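Local atomic coordinates of TruD (PDB entry 4BS9), a protein that probably uses ATP to turn residues of cyanobactin precursor peptides, such as those of trunkamide, into heterocycles, working processively and in a defined order. Residues A[494-506]-A[512-524]. Sequence-based numbering, arbitrary orientation.
Sequences ASKAHDWTPVWSL and KYLPTALCYYRYP
The six-membered ring of Trp500 takes Pro515 CG over its face, off-centre, 4.2 Å from the centroid, in a CH-pi contact. Proline suits the place: it offers a compact, apolar ring whose CH groups can face the indole, and in a non-hydrogen-bonded pair its missing N-H costs no bond to the partner strand. The indole NE1 bonds to the carbonyl O of Ala448 on strand 446-449. Beyond, Tyr513 CE1 lies 3.8 Å from CB of Pro502, with Phe332 packing on both residues. Thr501 and Leu514, between these two pairs, bond in both directions; Val503 and Lys512, one step beyond Pro502 and Tyr513, do the same, with Lys512 N 2.8 Å from Val503 O.

Where the second strand turns into a short helix, polar groups take over. Thr516 N gives a straight bond (171°) to Asp499 O, and the hydroxyls Thr501 OG1 and Thr516 OG1 lie 2.9 Å apart, hydrogen-bonded; threonine supplies hydroxyls small enough to pair in this buried spot. With OG1 beside its own backbone N (chi1 -70°), Thr501 also reaches the carbonyl of Pro444. Asp499 OD2 accepts the OH of Tyr523 at 2.6 Å, from above the carboxylate plane, the two flat groups standing 82° apart; a long phenol can span from loop to strand. With an alanine in place of Asp499, that phenol would probably lose its acceptor and the loop carrying it be tied less firmly to strand 497-505.

Away from the zinc site, strands 497-505 and 510-515 form an antiparallel beta hairpin, with 446-449 and 723-726 also pairing with 497-505, within the YcaO cyclodehydratase domain.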
loop_
_atom_site.group_PDB
_atom_site.type_symbol
_atom_site.label_atom_id
_atom_site.label_comp_id
_atom_site.label_asym_id
_atom_site.label_seq_id
_atom_site.Cartn_x
_atom_site.Cartn_y
_atom_site.Cartn_z
ATOM N N ALA A 494 -50.646 17.818 -6.376
ATOM C CA ALA A 494 -50.424 19.066 -5.657
ATOM C C ALA A 494 -51.382 19.221 -4.499
ATOM O O ALA A 494 -51.000 19.726 -3.432
ATOM C CB ALA A 494 -50.560 20.249 -6.587
ATOM N N SER A 495 -52.617 18.771 -4.711
ATOM C CA SER A 495 -53.675 18.899 -3.714
ATOM C C SER A 495 -53.311 18.218 -2.399
ATOM O O SER A 495 -53.736 18.659 -1.344
ATOM C CB SER A 495 -55.007 18.348 -4.247
ATOM O OG SER A 495 -55.099 16.946 -4.079
ATOM N N LYS A 496 -52.542 17.140 -2.470
ATOM C CA LYS A 496 -52.039 16.476 -1.271
ATOM C C LYS A 496 -50.858 17.245 -0.703
ATOM O O LYS A 496 -50.219 18.057 -1.399
ATOM C CB LYS A 496 -51.590 15.041 -1.569
ATOM C CG LYS A 496 -52.697 14.029 -1.817
ATOM C CD LYS A 496 -52.072 12.714 -2.266
ATOM C CE LYS A 496 -53.108 11.634 -2.535
ATOM N NZ LYS A 496 -53.588 11.001 -1.271
ATOM N N ALA A 497 -50.574 16.964 0.570
ATOM C CA ALA A 497 -49.411 17.523 1.269
ATOM C C ALA A 497 -48.196 16.619 1.072
ATOM O O ALA A 497 -48.341 15.429 0.769
ATOM C CB ALA A 497 -49.709 17.701 2.738
ATOM N N HIS A 498 -47.004 17.195 1.216
ATOM C CA HIS A 498 -45.765 16.497 0.902
ATOM C C HIS A 498 -44.676 17.076 1.768
ATOM O O HIS A 498 -44.840 18.169 2.282
ATOM C CB HIS A 498 -45.404 16.682 -0.575
ATOM C CG HIS A 498 -46.504 16.311 -1.524
ATOM N ND1 HIS A 498 -46.799 15.003 -1.853
ATOM C CD2 HIS A 498 -47.395 17.078 -2.202
ATOM C CE1 HIS A 498 -47.818 14.979 -2.697
ATOM N NE2 HIS A 498 -48.197 16.224 -2.927
ATOM N N ASP A 499 -43.587 16.338 1.961
ATOM C CA ASP A 499 -42.387 16.919 2.558
ATOM C C ASP A 499 -41.781 17.849 1.525
ATOM O O ASP A 499 -41.641 17.462 0.369
ATOM C CB ASP A 499 -41.328 15.864 2.894
ATOM C CG ASP A 499 -41.652 15.069 4.119
ATOM O OD1 ASP A 499 -42.523 15.510 4.884
ATOM O OD2 ASP A 499 -41.018 14.001 4.321
ATOM N N TRP A 500 -41.416 19.056 1.964
ATOM C CA TRP A 500 -40.778 20.068 1.122
ATOM C C TRP A 500 -39.504 20.538 1.797
ATOM O O TRP A 500 -39.537 20.944 2.963
ATOM C CB TRP A 500 -41.681 21.288 0.927
ATOM C CG TRP A 500 -42.981 21.036 0.215
ATOM C CD1 TRP A 500 -44.149 20.559 0.757
ATOM C CD2 TRP A 500 -43.261 21.309 -1.153
ATOM N NE1 TRP A 500 -45.130 20.505 -0.205
ATOM C CE2 TRP A 500 -44.604 20.957 -1.386
ATOM C CE3 TRP A 500 -42.500 21.800 -2.207
ATOM C CZ2 TRP A 500 -45.190 21.075 -2.626
ATOM C CZ3 TRP A 500 -43.083 21.914 -3.438
ATOM C CH2 TRP A 500 -44.419 21.555 -3.640
ATOM N N THR A 501 -38.398 20.513 1.062
ATOM C CA THR A 501 -37.095 20.849 1.610
ATOM C C THR A 501 -36.755 22.269 1.209
ATOM O O THR A 501 -37.025 22.664 0.089
ATOM C CB THR A 501 -36.036 19.867 1.085
ATOM O OG1 THR A 501 -36.270 18.574 1.675
ATOM C CG2 THR A 501 -34.615 20.344 1.401
ATOM N N PRO A 502 -36.192 23.061 2.133
ATOM C CA PRO A 502 -35.806 24.405 1.750
ATOM C C PRO A 502 -34.493 24.401 0.980
ATOM O O PRO A 502 -33.572 23.643 1.317
ATOM C CB PRO A 502 -35.640 25.118 3.093
ATOM C CG PRO A 502 -35.229 24.048 4.023
ATOM C CD PRO A 502 -36.019 22.847 3.579
ATOM N N VAL A 503 -34.426 25.246 -0.045
ATOM C CA VAL A 503 -33.235 25.398 -0.873
ATOM C C VAL A 503 -32.949 26.886 -1.070
ATOM O O VAL A 503 -33.873 27.693 -1.257
ATOM C CB VAL A 503 -33.414 24.731 -2.242
ATOM C CG1 VAL A 503 -33.751 23.267 -2.083
ATOM C CG2 VAL A 503 -34.518 25.404 -3.040
ATOM N N TRP A 504 -31.669 27.240 -1.049
ATOM C CA TRP A 504 -31.265 28.638 -1.083
ATOM C C TRP A 504 -31.278 29.207 -2.515
ATOM O O TRP A 504 -30.551 28.735 -3.395
ATOM C CB TRP A 504 -29.876 28.797 -0.461
ATOM C CG TRP A 504 -29.501 30.206 -0.294
ATOM C CD1 TRP A 504 -28.496 30.867 -0.935
ATOM C CD2 TRP A 504 -30.144 31.168 0.550
ATOM N NE1 TRP A 504 -28.463 32.186 -0.534
ATOM C CE2 TRP A 504 -29.465 32.395 0.379
ATOM C CE3 TRP A 504 -31.225 31.113 1.444
ATOM C CZ2 TRP A 504 -29.838 33.556 1.064
ATOM C CZ3 TRP A 504 -31.592 32.278 2.120
ATOM C CH2 TRP A 504 -30.898 33.472 1.926
ATOM N N SER A 505 -32.107 30.214 -2.749
ATOM C CA SER A 505 -32.055 30.927 -4.004
ATOM C C SER A 505 -30.966 31.990 -3.937
ATOM O O SER A 505 -31.127 32.993 -3.248
ATOM C CB SER A 505 -33.397 31.573 -4.322
ATOM O OG SER A 505 -33.259 32.437 -5.427
ATOM N N LEU A 506 -29.856 31.754 -4.638
ATOM C CA LEU A 506 -28.777 32.747 -4.772
ATOM C C LEU A 506 -29.276 33.966 -5.510
ATOM O O LEU A 506 -28.863 35.095 -5.250
ATOM C CB LEU A 506 -27.580 32.193 -5.551
ATOM C CG LEU A 506 -26.749 31.069 -4.926
ATOM C CD1 LEU A 506 -25.969 30.358 -6.020
ATOM C CD2 LEU A 506 -25.796 31.576 -3.862
ATOM N N LYS A 512 -36.455 28.809 -1.043
ATOM C CA LYS A 512 -37.626 28.332 -1.747
ATOM C C LYS A 512 -37.801 26.893 -1.349
ATOM O O LYS A 512 -36.996 26.360 -0.589
ATOM C CB LYS A 512 -37.437 28.434 -3.246
ATOM C CG LYS A 512 -36.958 29.786 -3.705
ATOM C CD LYS A 512 -38.066 30.832 -3.750
ATOM C CE LYS A 512 -37.700 31.870 -4.805
ATOM N NZ LYS A 512 -38.769 32.846 -5.111
ATOM N N TYR A 513 -38.844 26.263 -1.875
ATOM C CA TYR A 513 -39.167 24.904 -1.489
ATOM C C TYR A 513 -39.318 23.969 -2.671
ATOM O O TYR A 513 -40.062 24.223 -3.625
ATOM C CB TYR A 513 -40.426 24.889 -0.629
ATOM C CG TYR A 513 -40.208 25.517 0.721
ATOM C CD1 TYR A 513 -39.671 24.785 1.764
ATOM C CD2 TYR A 513 -40.508 26.845 0.938
ATOM C CE1 TYR A 513 -39.456 25.358 2.993
ATOM C CE2 TYR A 513 -40.297 27.432 2.166
ATOM C CZ TYR A 513 -39.771 26.682 3.186
ATOM O OH TYR A 513 -39.557 27.270 4.402
ATOM N N LEU A 514 -38.592 22.869 -2.567
ATOM C CA LEU A 514 -38.605 21.811 -3.544
ATOM C C LEU A 514 -39.008 20.545 -2.817
ATOM O O LEU A 514 -38.608 20.348 -1.680
ATOM C CB LEU A 514 -37.198 21.662 -4.101
ATOM C CG LEU A 514 -37.040 21.363 -5.584
ATOM C CD1 LEU A 514 -37.725 22.424 -6.438
ATOM C CD2 LEU A 514 -35.556 21.317 -5.886
ATOM N N PRO A 515 -39.800 19.678 -3.450
ATOM C CA PRO A 515 -40.158 18.474 -2.727
ATOM C C PRO A 515 -38.934 17.645 -2.317
ATOM O O PRO A 515 -38.004 17.465 -3.099
ATOM C CB PRO A 515 -41.028 17.707 -3.731
ATOM C CG PRO A 515 -41.550 18.738 -4.656
ATOM C CD PRO A 515 -40.426 19.720 -4.777
ATOM N N THR A 516 -38.956 17.147 -1.090
ATOM C CA THR A 516 -37.838 16.402 -0.522
ATOM C C THR A 516 -37.435 15.204 -1.380
ATOM O O THR A 516 -36.264 14.881 -1.484
ATOM C CB THR A 516 -38.201 15.950 0.895
ATOM O OG1 THR A 516 -38.733 17.075 1.602
ATOM C CG2 THR A 516 -36.993 15.424 1.625
ATOM N N ALA A 517 -38.406 14.569 -2.020
ATOM C CA ALA A 517 -38.131 13.430 -2.901
ATOM C C ALA A 517 -37.211 13.747 -4.087
ATOM O O ALA A 517 -36.445 12.908 -4.508
ATOM C CB ALA A 517 -39.435 12.854 -3.409
ATOM N N LEU A 518 -37.304 14.942 -4.639
ATOM C CA LEU A 518 -36.352 15.358 -5.642
ATOM C C LEU A 518 -34.992 15.655 -5.059
ATOM O O LEU A 518 -33.996 15.593 -5.764
ATOM C CB LEU A 518 -36.820 16.618 -6.347
ATOM C CG LEU A 518 -38.010 16.521 -7.299
ATOM C CD1 LEU A 518 -38.270 17.916 -7.831
ATOM C CD2 LEU A 518 -37.758 15.586 -8.466
ATOM N N CYS A 519 -34.936 15.989 -3.781
ATOM C CA CYS A 519 -33.709 16.523 -3.203
ATOM C C CYS A 519 -32.730 15.482 -2.695
ATOM O O CYS A 519 -31.539 15.770 -2.630
ATOM C CB CYS A 519 -34.055 17.484 -2.076
ATOM S SG CYS A 519 -34.926 18.948 -2.674
ATOM N N TYR A 520 -33.211 14.286 -2.344
ATOM C CA TYR A 520 -32.350 13.236 -1.758
ATOM C C TYR A 520 -32.599 11.881 -2.401
ATOM O O TYR A 520 -33.737 11.557 -2.759
ATOM C CB TYR A 520 -32.569 13.143 -0.235
ATOM C CG TYR A 520 -32.243 14.436 0.496
ATOM C CD1 TYR A 520 -30.932 14.779 0.793
ATOM C CD2 TYR A 520 -33.245 15.320 0.865
ATOM C CE1 TYR A 520 -30.629 15.970 1.438
ATOM C CE2 TYR A 520 -32.957 16.508 1.517
ATOM C CZ TYR A 520 -31.647 16.834 1.801
ATOM O OH TYR A 520 -31.356 18.013 2.451
ATOM N N TYR A 521 -31.534 11.090 -2.560
ATOM C CA TYR A 521 -31.674 9.719 -3.080
ATOM C C TYR A 521 -32.393 8.867 -2.021
ATOM O O TYR A 521 -32.272 9.111 -0.825
ATOM C CB TYR A 521 -30.327 9.071 -3.431
ATOM C CG TYR A 521 -29.383 9.869 -4.307
ATOM C CD1 TYR A 521 -29.638 10.073 -5.661
ATOM C CD2 TYR A 521 -28.210 10.379 -3.793
ATOM C CE1 TYR A 521 -28.758 10.789 -6.474
ATOM C CE2 TYR A 521 -27.335 11.104 -4.578
ATOM C CZ TYR A 521 -27.602 11.304 -5.928
ATOM O OH TYR A 521 -26.695 12.017 -6.698
ATOM N N ARG A 522 -33.158 7.892 -2.487
ATOM C CA ARG A 522 -33.874 6.938 -1.643
ATOM C C ARG A 522 -34.851 7.559 -0.652
ATOM O O ARG A 522 -34.962 7.090 0.478
ATOM C CB ARG A 522 -32.890 6.035 -0.906
ATOM C CG ARG A 522 -31.866 5.348 -1.792
ATOM C CD ARG A 522 -31.151 4.200 -1.068
ATOM N NE ARG A 522 -29.748 4.069 -1.493
ATOM C CZ ARG A 522 -28.856 3.205 -1.000
ATOM N NH1 ARG A 522 -29.186 2.343 -0.047
ATOM N NH2 ARG A 522 -27.617 3.201 -1.475
ATOM N N TYR A 523 -35.569 8.602 -1.061
ATOM C CA TYR A 523 -36.617 9.154 -0.198
ATOM C C TYR A 523 -37.748 8.125 -0.157
ATOM O O TYR A 523 -38.157 7.641 -1.192
ATOM C CB TYR A 523 -37.124 10.499 -0.735
ATOM C CG TYR A 523 -38.277 11.039 0.073
ATOM C CD1 TYR A 523 -38.068 11.778 1.234
ATOM C CD2 TYR A 523 -39.586 10.765 -0.293
ATOM C CE1 TYR A 523 -39.137 12.244 1.986
ATOM C CE2 TYR A 523 -40.648 11.222 0.459
ATOM C CZ TYR A 523 -40.414 11.957 1.587
ATOM O OH TYR A 523 -41.484 12.401 2.292
ATOM N N PRO A 524 -38.251 7.768 1.032
ATOM C CA PRO A 524 -39.255 6.691 1.074
ATOM C C PRO A 524 -40.643 7.164 0.692
ATOM O O PRO A 524 -41.277 7.876 1.459
ATOM C CB PRO A 524 -39.240 6.259 2.546
ATOM C CG PRO A 524 -38.847 7.485 3.284
ATOM C CD PRO A 524 -37.911 8.254 2.379
#